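Local coordinates for HRDC domain-containing protein (Bifidobacterium adolescentis ATCC 15703, PDB 3CYM), which is uncharacterised but resembles ribonuclease D, and probably binds nucleic acid and trims it as a 3'-5' exonuclease, at residues Q61-L71 / R166-E174; L105-Q116 / A203-R211. All coordinates share one frame; numbering follows the deposited sequence.

Contact 1. Residues Q61-L71 / R166-E174; sequences QFKRDGAGIGL and RNYAALDVE. With NA (sodium ion), chain B.
Lys63 and Val173 have CA atoms 6.2 Å apart, and those of Ile69 and Ala170 are 6.5 Å apart. Residues 61-65 and 68-71 form a beta-hairpin with Phe62 and Gly70 as a hydrogen-bonded pair. Helix segment 166-174 lies across one face. Its axis makes 45° with strand segment 61-65 and 130° with 68-71, N to C.

Val173 lies over both strands. Its CG1 meets the CB and carbonyl O of Gln61, and its CG2 touches Ile69 CG2 at 4.0 Å. Ile69 also packs on Ala170 CB, and its CD1 reaches Glu174. Leu71 lies against the helix backbone, with CD1 3.4 Å from Arg166 O and CD2 beside Ala169 and Ala170.

Two polar groups flank this patch. Gln61 NE2 donates to Ala169 O (3.0 Å), tilted from the carbonyl plane, and also to Glu46. Lys63 has CG anti to its backbone N (chi1 -169°) and an extended chain, which carries NZ to the end of the segment. NZ forms a salt bridge with Glu174 OE1 at 3.1 Å, coming from above the carboxylate plane. A water links NZ to Glu174 O.

Asp172 OD2 binds sodium at 2.5 Å, together with Asp44, Glu46 and three waters. Tyr168, one turn earlier, hydrogen-bonds one of these waters. This tyrosine-aspartate spacing is consistent with a DEDDy exonuclease. Lys149 pairs with Asp172 OD1.

Strand 40-47 adjoins the hairpin through 57-65, and strand 20-21 pairs with 68-72. Helix 24-35 covers the other face at Phe62.

Contact 2. Residues L105-Q116 / A203-R211; sequences LPGFDELGMEPQ and ALKEGLGPR
Ala203 O lies 3.6 Å from Leu105 CD1, where the last turns of helix 193-207 meet helix 101-111. The axes of segments 203-207 and 105-111 are 63° apart.

Leu204 has CG anti to its backbone N (chi1 -173°), which swings its methyls toward the first segment. CD1 touches Leu105 CD2 at 4.0 Å and lies 3.7 Å from Pro115 O. CD2 faces the carbonyl oxygens of Pro115 and Gln116. The Leu204 and Leu105 side chains meet at about a right angle.

Gly207 brings bare backbone to the contact, and Leu105 CB rests directly on its carbonyl group. Gly207 O comes within 3.3 Å of Pro106 N, but the proline nitrogen has no hydrogen to give.

Leu208 leaves the helix at the centre of an inverse gamma turn. Its side chain enters the angle between helix 101-111 and the returning chain. CD1 meets Pro115 CD at 3.7 Å and also touches Leu105 and Asp109 CB. The receiving chain is shaped by a Schellman motif at Gly112, which ends helix 101-111 and turns the chain toward strand 117-120. That helix belongs to the exonuclease domain, and its Leu105 and Phe108 pack on Leu98 of the central sheet.

Gly209 is extended and passes alongside helix 101-111. Its O accepts a CA-H...O contact from Pro106 CA (3.3 Å), and Asp109 OD1 approaches Gly209 CA at 3.4 Å.

Arg211 bends back over Pro106, with CD against the ring CB. NH1 forms a salt bridge with Glu110 OE2 at 2.9 Å. The oxygen comes to the guanidinium edge, while the carboxylate and guanidinium planes are 73° apart. Arg211 is poorly ordered, so this pairing may be loose.

Contacts 1 and 2 have centres about 20 Å apart, and their segments alternate along the chain. They touch where Phe62 CZ meets Met113 SD at 3.7 Å. Phe62 points away from helix 163-174, so contact 1 lies on one face of the sheet and this junction on the other. Contact 1 supplies Asp172 to the metal site and a second-shell residue beside it. Contact 2 supplies none of the ligands Asp44, Glu46 and Asp172, though the Pro106 side chain is about 10 Å from a second bound sodium ion, which lies about 6 Å from the Asp172 side chain. Contact 2 joins the exonuclease domain to the chain leaving helix 193-207, which continues toward the HRDC region.

Contact 1. Residues Q61-L71 / R166-E174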
loop_
_atom_site.group_PDB
_atom_site.type_symbol
_atom_site.label_atom_id
_atom_site.label_comp_id
_atom_site.label_asym_id
_atom_site.label_seq_id
_atom_site.Cartn_x
_atom_site.Cartn_y
_atom_site.Cartn_z
ATOM N N GLN A 61 -9.615 -13.235 -0.367
ATOM C CA GLN A 61 -10.860 -13.418 -1.120
ATOM C C GLN A 61 -10.575 -13.831 -2.547
ATOM O O GLN A 61 -9.768 -13.195 -3.225
ATOM C CB GLN A 61 -11.712 -12.142 -1.142
ATOM C CG GLN A 61 -12.029 -11.527 0.203
ATOM C CD GLN A 61 -11.329 -10.207 0.421
ATOM O OE1 GLN A 61 -10.313 -10.149 1.101
ATOM N NE2 GLN A 61 -11.860 -9.144 -0.169
ATOM N N PHE A 62 -11.249 -14.889 -2.996
ATOM C CA PHE A 62 -11.103 -15.389 -4.357
ATOM C C PHE A 62 -12.426 -15.666 -5.034
ATOM O O PHE A 62 -13.419 -15.942 -4.376
ATOM C CB PHE A 62 -10.243 -16.654 -4.383
ATOM C CG PHE A 62 -8.839 -16.419 -3.940
ATOM C CD1 PHE A 62 -8.003 -15.571 -4.666
ATOM C CD2 PHE A 62 -8.359 -17.005 -2.782
ATOM C CE1 PHE A 62 -6.698 -15.327 -4.249
ATOM C CE2 PHE A 62 -7.053 -16.773 -2.369
ATOM C CZ PHE A 62 -6.225 -15.921 -3.101
ATOM N N LYS A 63 -12.427 -15.569 -6.358
ATOM C CA LYS A 63 -13.545 -16.022 -7.160
ATOM C C LYS A 63 -13.027 -16.604 -8.463
ATOM O O LYS A 63 -12.147 -16.022 -9.115
ATOM C CB LYS A 63 -14.545 -14.887 -7.449
ATOM C CG LYS A 63 -15.840 -15.405 -8.048
ATOM C CD LYS A 63 -16.767 -14.312 -8.535
ATOM C CE LYS A 63 -18.101 -14.928 -8.910
ATOM N NZ LYS A 63 -19.074 -13.940 -9.438
ATOM N N ARG A 64 -13.564 -17.762 -8.825
ATOM C CA ARG A 64 -13.368 -18.321 -10.151
ATOM C C ARG A 64 -14.695 -18.885 -10.633
ATOM O O ARG A 64 -15.449 -19.453 -9.842
ATOM C CB ARG A 64 -12.306 -19.413 -10.123
ATOM C CG ARG A 64 -11.452 -19.437 -11.358
ATOM C CD ARG A 64 -10.305 -20.406 -11.248
ATOM N NE ARG A 64 -9.594 -20.440 -12.517
ATOM C CZ ARG A 64 -8.734 -21.378 -12.892
ATOM N NH1 ARG A 64 -8.447 -22.399 -12.093
ATOM N NH2 ARG A 64 -8.158 -21.284 -14.082
ATOM N N ASP A 65 -14.974 -18.709 -11.924
ATOM C CA ASP A 65 -16.230 -19.145 -12.542
ATOM C C ASP A 65 -16.475 -20.643 -12.322
ATOM O O ASP A 65 -15.759 -21.486 -12.861
ATOM C CB ASP A 65 -16.227 -18.803 -14.041
ATOM C CG ASP A 65 -17.580 -19.035 -14.708
ATOM O OD1 ASP A 65 -17.598 -19.313 -15.924
ATOM O OD2 ASP A 65 -18.626 -18.936 -14.029
ATOM N N GLY A 66 -17.466 -20.955 -11.492
ATOM C CA GLY A 66 -17.801 -22.339 -11.170
ATOM C C GLY A 66 -17.450 -22.727 -9.749
ATOM O O GLY A 66 -18.153 -23.520 -9.126
ATOM N N ALA A 67 -16.354 -22.170 -9.245
ATOM C CA ALA A 67 -15.942 -22.393 -7.869
ATOM C C ALA A 67 -16.648 -21.422 -6.942
ATOM O O ALA A 67 -16.819 -21.702 -5.762
ATOM C CB ALA A 67 -14.428 -22.236 -7.735
ATOM N N GLY A 68 -17.024 -20.266 -7.477
ATOM C CA GLY A 68 -17.674 -19.230 -6.690
ATOM C C GLY A 68 -16.703 -18.504 -5.787
ATOM O O GLY A 68 -15.492 -18.572 -5.988
ATOM N N ILE A 69 -17.239 -17.818 -4.784
ATOM C CA ILE A 69 -16.424 -16.979 -3.898
ATOM C C ILE A 69 -15.909 -17.760 -2.690
ATOM O O ILE A 69 -16.685 -18.423 -1.977
ATOM C CB ILE A 69 -17.195 -15.689 -3.450
ATOM C CG1 ILE A 69 -17.677 -14.884 -4.672
ATOM C CG2 ILE A 69 -16.345 -14.827 -2.516
ATOM C CD1 ILE A 69 -18.580 -13.690 -4.347
ATOM N N GLY A 70 -14.591 -17.707 -2.492
ATOM C CA GLY A 70 -13.958 -18.214 -1.274
ATOM C C GLY A 70 -13.411 -17.099 -0.405
ATOM O O GLY A 70 -12.584 -16.310 -0.862
ATOM N N LEU A 71 -13.874 -17.038 0.844
ATOM C CA LEU A 71 -13.331 -16.121 1.844
ATOM C C LEU A 71 -12.473 -16.926 2.807
ATOM O O LEU A 71 -12.994 -17.669 3.627
ATOM C CB LEU A 71 -14.447 -15.386 2.608
ATOM C CG LEU A 71 -15.539 -14.659 1.816
ATOM C CD1 LEU A 71 -16.410 -13.876 2.745
ATOM C CD2 LEU A 71 -14.939 -13.730 0.800
ATOM N N ARG A 166 -18.382 -10.020 5.662
ATOM C CA ARG A 166 -18.211 -11.119 4.714
ATOM C C ARG A 166 -18.792 -10.731 3.360
ATOM O O ARG A 166 -18.229 -11.053 2.329
ATOM C CB ARG A 166 -18.875 -12.400 5.229
ATOM C CG ARG A 166 -18.055 -13.163 6.270
ATOM C CD ARG A 166 -18.602 -14.567 6.510
ATOM N NE ARG A 166 -19.758 -14.578 7.409
ATOM C CZ ARG A 166 -21.020 -14.765 7.026
ATOM N NH1 ARG A 166 -21.314 -14.960 5.748
ATOM N NH2 ARG A 166 -21.994 -14.759 7.926
ATOM N N ASN A 167 -19.925 -10.030 3.393
ATOM C CA ASN A 167 -20.588 -9.505 2.196
ATOM C C ASN A 167 -19.736 -8.465 1.456
ATOM O O ASN A 167 -19.606 -8.527 0.221
ATOM C CB ASN A 167 -21.963 -8.929 2.562
ATOM C CG ASN A 167 -22.752 -8.496 1.360
ATOM O OD1 ASN A 167 -22.855 -9.221 0.378
ATOM N ND2 ASN A 167 -23.326 -7.304 1.430
ATOM N N TYR A 168 -19.157 -7.531 2.215
ATOM C CA TYR A 168 -18.205 -6.550 1.681
ATOM C C TYR A 168 -17.016 -7.226 1.007
ATOM O O TYR A 168 -16.624 -6.844 -0.093
ATOM C CB TYR A 168 -17.708 -5.602 2.791
ATOM C CG TYR A 168 -16.568 -4.676 2.376
ATOM C CD1 TYR A 168 -16.825 -3.393 1.874
ATOM C CD2 TYR A 168 -15.231 -5.075 2.499
ATOM C CE1 TYR A 168 -15.778 -2.537 1.494
ATOM C CE2 TYR A 168 -14.184 -4.234 2.118
ATOM C CZ TYR A 168 -14.463 -2.967 1.622
ATOM O OH TYR A 168 -13.419 -2.143 1.249
ATOM N N ALA A 169 -16.435 -8.213 1.687
ATOM C CA ALA A 169 -15.249 -8.900 1.205
ATOM C C ALA A 169 -15.537 -9.731 -0.049
ATOM O O ALA A 169 -14.709 -9.802 -0.960
ATOM C CB ALA A 169 -14.667 -9.764 2.301
ATOM N N ALA A 170 -16.723 -10.333 -0.088
ATOM C CA ALA A 170 -17.200 -11.049 -1.263
ATOM C C ALA A 170 -17.455 -10.107 -2.438
ATOM O O ALA A 170 -17.022 -10.380 -3.559
ATOM C CB ALA A 170 -18.446 -11.808 -0.933
ATOM N N LEU A 171 -18.138 -8.993 -2.176
ATOM C CA LEU A 171 -18.437 -8.018 -3.226
ATOM C C LEU A 171 -17.198 -7.412 -3.887
ATOM O O LEU A 171 -17.252 -7.015 -5.046
ATOM C CB LEU A 171 -19.403 -6.927 -2.735
ATOM C CG LEU A 171 -20.885 -7.338 -2.714
ATOM C CD1 LEU A 171 -21.686 -6.335 -1.887
ATOM C CD2 LEU A 171 -21.479 -7.479 -4.117
ATOM N N ASP A 172 -16.081 -7.380 -3.161
ATOM C CA ASP A 172 -14.817 -6.885 -3.706
ATOM C C ASP A 172 -14.122 -7.768 -4.760
ATOM O O ASP A 172 -13.292 -7.266 -5.528
ATOM C CB ASP A 172 -13.849 -6.551 -2.572
ATOM C CG ASP A 172 -13.910 -5.097 -2.166
ATOM O OD1 ASP A 172 -14.790 -4.348 -2.648
ATOM O OD2 ASP A 172 -13.049 -4.689 -1.354
ATOM N N VAL A 173 -14.449 -9.063 -4.794
ATOM C CA VAL A 173 -13.991 -9.967 -5.872
ATOM C C VAL A 173 -15.098 -10.369 -6.855
ATOM O O VAL A 173 -14.812 -10.940 -7.900
ATOM C CB VAL A 173 -13.317 -11.253 -5.345
ATOM C CG1 VAL A 173 -12.062 -10.927 -4.595
ATOM C CG2 VAL A 173 -14.274 -12.070 -4.491
ATOM N N GLU A 174 -16.344 -10.046 -6.508
ATOM C CA GLU A 174 -17.557 -10.423 -7.259
ATOM C C GLU A 174 -17.601 -9.994 -8.737
ATOM O O GLU A 174 -18.164 -10.706 -9.571
ATOM C CB GLU A 174 -18.798 -9.916 -6.493
ATOM C CG GLU A 174 -20.183 -9.939 -7.198
ATOM C CD GLU A 174 -20.760 -11.337 -7.427
ATOM O OE1 GLU A 174 -20.121 -12.340 -7.041
ATOM O OE2 GLU A 174 -21.866 -11.433 -8.013
HETATM NA NA NA B . -10.760 -4.753 -0.436
HETATM O O HOH W 1 -17.528 -12.873 -11.613
HETATM O O HOH W 2 -11.132 -3.107 1.383
HETATM O O HOH W 3 -9.405 -3.825 -2.131
HETATM O O HOH W 4 -8.573 -4.765 0.452
#

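Contact 2. Residues L105-Q116 / A203-R211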
loop_
_atom_site.group_PDB
_atom_site.type_symbol
_atom_site.label_atom_id
_atom_site.label_comp_id
_atom_site.label_asym_id
_atom_site.label_seq_id
_atom_site.Cartn_x
_atom_site.Cartn_y
_atom_site.Cartn_z
ATOM N N LEU A 105 -0.094 -8.065 -3.403
ATOM C CA LEU A 105 0.948 -9.004 -3.825
ATOM C C LEU A 105 2.011 -9.336 -2.763
ATOM O O LEU A 105 2.444 -10.489 -2.696
ATOM C CB LEU A 105 1.589 -8.588 -5.159
ATOM C CG LEU A 105 0.780 -8.763 -6.457
ATOM C CD1 LEU A 105 1.437 -7.991 -7.584
ATOM C CD2 LEU A 105 0.579 -10.215 -6.867
ATOM N N PRO A 106 2.447 -8.348 -1.935
ATOM C CA PRO A 106 3.408 -8.748 -0.897
ATOM C C PRO A 106 2.864 -9.761 0.112
ATOM O O PRO A 106 3.580 -10.694 0.494
ATOM C CB PRO A 106 3.739 -7.424 -0.199
ATOM C CG PRO A 106 3.425 -6.377 -1.197
ATOM C CD PRO A 106 2.209 -6.892 -1.895
ATOM N N GLY A 107 1.600 -9.587 0.503
ATOM C CA GLY A 107 0.929 -10.484 1.441
ATOM C C GLY A 107 0.667 -11.861 0.870
ATOM O O GLY A 107 0.821 -12.852 1.575
ATOM N N PHE A 108 0.267 -11.917 -0.402
ATOM C CA PHE A 108 0.093 -13.181 -1.131
ATOM C C PHE A 108 1.407 -13.946 -1.243
ATOM O O PHE A 108 1.443 -15.151 -1.011
ATOM C CB PHE A 108 -0.464 -12.953 -2.543
ATOM C CG PHE A 108 -1.904 -12.501 -2.583
ATOM C CD1 PHE A 108 -2.374 -11.779 -3.664
ATOM C CD2 PHE A 108 -2.790 -12.793 -1.549
ATOM C CE1 PHE A 108 -3.694 -11.358 -3.717
ATOM C CE2 PHE A 108 -4.111 -12.381 -1.600
ATOM C CZ PHE A 108 -4.560 -11.662 -2.685
ATOM N N ASP A 109 2.475 -13.235 -1.609
ATOM C CA ASP A 109 3.835 -13.783 -1.637
ATOM C C ASP A 109 4.248 -14.344 -0.271
ATOM O O ASP A 109 4.813 -15.437 -0.184
ATOM C CB ASP A 109 4.830 -12.710 -2.078
ATOM C CG ASP A 109 6.262 -13.193 -2.044
ATOM O OD1 ASP A 109 7.032 -12.720 -1.175
ATOM O OD2 ASP A 109 6.609 -14.053 -2.877
ATOM N N GLU A 110 3.929 -13.607 0.790
ATOM C CA GLU A 110 4.252 -14.040 2.145
ATOM C C GLU A 110 3.496 -15.271 2.635
ATOM O O GLU A 110 3.986 -15.986 3.500
ATOM C CB GLU A 110 4.147 -12.884 3.137
ATOM C CG GLU A 110 5.360 -11.964 3.080
ATOM C CD GLU A 110 5.757 -11.412 4.436
ATOM O OE1 GLU A 110 6.962 -11.131 4.628
ATOM O OE2 GLU A 110 4.872 -11.260 5.308
ATOM N N LEU A 111 2.322 -15.533 2.072
ATOM C CA LEU A 111 1.605 -16.777 2.374
ATOM C C LEU A 111 2.117 -17.955 1.538
ATOM O O LEU A 111 1.824 -19.113 1.838
ATOM C CB LEU A 111 0.086 -16.587 2.238
ATOM C CG LEU A 111 -0.565 -15.772 3.368
ATOM C CD1 LEU A 111 -1.857 -15.094 2.927
ATOM C CD2 LEU A 111 -0.809 -16.612 4.612
ATOM N N GLY A 112 2.895 -17.653 0.499
ATOM C CA GLY A 112 3.485 -18.677 -0.355
ATOM C C GLY A 112 2.740 -18.870 -1.664
ATOM O O GLY A 112 2.981 -19.841 -2.379
ATOM N N MET A 113 1.832 -17.946 -1.974
ATOM C CA MET A 113 1.128 -17.969 -3.248
ATOM C C MET A 113 2.055 -17.492 -4.371
ATOM O O MET A 113 2.971 -16.700 -4.140
ATOM C CB MET A 113 -0.147 -17.125 -3.189
ATOM C CG MET A 113 -1.317 -17.808 -2.498
ATOM S SD MET A 113 -2.693 -16.690 -2.161
ATOM C CE MET A 113 -2.266 -16.121 -0.548
ATOM N N GLU A 114 1.821 -17.992 -5.579
ATOM C CA GLU A 114 2.662 -17.651 -6.719
ATOM C C GLU A 114 1.847 -17.290 -7.963
ATOM O O GLU A 114 1.737 -18.109 -8.877
ATOM C CB GLU A 114 3.632 -18.801 -7.018
ATOM C CG GLU A 114 4.985 -18.359 -7.567
ATOM C CD GLU A 114 5.045 -18.304 -9.092
ATOM O OE1 GLU A 114 5.438 -17.249 -9.640
ATOM O OE2 GLU A 114 4.712 -19.315 -9.744
ATOM N N PRO A 115 1.269 -16.064 -8.004
ATOM C CA PRO A 115 0.585 -15.579 -9.211
ATOM C C PRO A 115 1.524 -15.526 -10.421
ATOM O O PRO A 115 2.625 -14.970 -10.339
ATOM C CB PRO A 115 0.139 -14.165 -8.818
ATOM C CG PRO A 115 0.102 -14.176 -7.326
ATOM C CD PRO A 115 1.218 -15.066 -6.917
ATOM N N GLN A 116 1.101 -16.122 -11.526
ATOM C CA GLN A 116 1.974 -16.233 -12.695
ATOM C C GLN A 116 1.653 -15.228 -13.784
ATOM O O GLN A 116 2.481 -14.969 -14.662
ATOM C CB GLN A 116 1.954 -17.653 -13.253
ATOM C CG GLN A 116 2.693 -18.652 -12.378
ATOM C CD GLN A 116 2.927 -19.964 -13.083
ATOM O OE1 GLN A 116 2.387 -20.997 -12.686
ATOM N NE2 GLN A 116 3.722 -19.933 -14.148
ATOM N N ALA A 203 4.452 -4.709 -12.368
ATOM C CA ALA A 203 3.765 -4.713 -11.068
ATOM C C ALA A 203 3.908 -6.053 -10.351
ATOM O O ALA A 203 4.071 -6.097 -9.132
ATOM C CB ALA A 203 2.306 -4.374 -11.246
ATOM N N LEU A 204 3.858 -7.138 -11.123
ATOM C CA LEU A 204 4.006 -8.492 -10.592
ATOM C C LEU A 204 5.432 -8.732 -10.120
ATOM O O LEU A 204 5.645 -9.367 -9.086
ATOM C CB LEU A 204 3.606 -9.517 -11.655
ATOM C CG LEU A 204 3.519 -10.995 -11.268
ATOM C CD1 LEU A 204 2.466 -11.231 -10.188
ATOM C CD2 LEU A 204 3.200 -11.825 -12.496
ATOM N N LYS A 205 6.390 -8.211 -10.888
ATOM C CA LYS A 205 7.813 -8.258 -10.556
ATOM C C LYS A 205 8.092 -7.489 -9.259
ATOM O O LYS A 205 8.725 -8.008 -8.343
ATOM C CB LYS A 205 8.615 -7.659 -11.716
ATOM C CG LYS A 205 10.123 -7.827 -11.645
ATOM C CD LYS A 205 10.852 -6.761 -12.483
ATOM C CE LYS A 205 10.901 -7.084 -13.985
ATOM N NZ LYS A 205 9.731 -6.579 -14.771
ATOM N N GLU A 206 7.603 -6.247 -9.197
ATOM C CA GLU A 206 7.811 -5.364 -8.036
ATOM C C GLU A 206 7.048 -5.786 -6.786
ATOM O O GLU A 206 7.597 -5.765 -5.681
ATOM C CB GLU A 206 7.432 -3.912 -8.364
ATOM C CG GLU A 206 8.374 -3.212 -9.310
ATOM C CD GLU A 206 9.804 -3.180 -8.812
ATOM O OE1 GLU A 206 10.682 -3.731 -9.508
ATOM O OE2 GLU A 206 10.050 -2.606 -7.731
ATOM N N GLY A 207 5.787 -6.160 -6.974
ATOM C CA GLY A 207 4.882 -6.459 -5.874
ATOM C C GLY A 207 5.087 -7.807 -5.212
ATOM O O GLY A 207 4.980 -7.911 -3.991
ATOM N N LEU A 208 5.366 -8.842 -6.006
ATOM C CA LEU A 208 5.546 -10.192 -5.465
ATOM C C LEU A 208 6.902 -10.332 -4.762
ATOM O O LEU A 208 7.909 -10.723 -5.358
ATOM C CB LEU A 208 5.341 -11.255 -6.550
ATOM C CG LEU A 208 4.782 -12.616 -6.142
ATOM C CD1 LEU A 208 3.421 -12.465 -5.500
ATOM C CD2 LEU A 208 4.707 -13.528 -7.360
ATOM N N GLY A 209 6.893 -9.991 -3.480
ATOM C CA GLY A 209 8.096 -9.878 -2.664
ATOM C C GLY A 209 7.774 -8.944 -1.510
ATOM O O GLY A 209 6.682 -8.381 -1.479
ATOM N N PRO A 210 8.716 -8.765 -0.562
ATOM C CA PRO A 210 8.494 -7.927 0.626
ATOM C C PRO A 210 8.280 -6.454 0.267
ATOM O O PRO A 210 8.940 -5.943 -0.644
ATOM C CB PRO A 210 9.792 -8.098 1.427
ATOM C CG PRO A 210 10.436 -9.343 0.877
ATOM C CD PRO A 210 10.068 -9.353 -0.567
ATOM N N ARG A 211 7.360 -5.795 0.971
ATOM C CA ARG A 211 6.970 -4.413 0.648
ATOM C C ARG A 211 8.046 -3.367 0.945
ATOM O O ARG A 211 8.959 -3.600 1.740
ATOM C CB ARG A 211 5.634 -4.008 1.303
ATOM C CG ARG A 211 5.451 -4.416 2.753
ATOM C CD ARG A 211 4.336 -5.432 2.878
ATOM N NE ARG A 211 4.671 -6.520 3.794
ATOM C CZ ARG A 211 3.875 -7.553 4.068
ATOM N NH1 ARG A 211 4.278 -8.489 4.916
ATOM N NH2 ARG A 211 2.676 -7.654 3.502
#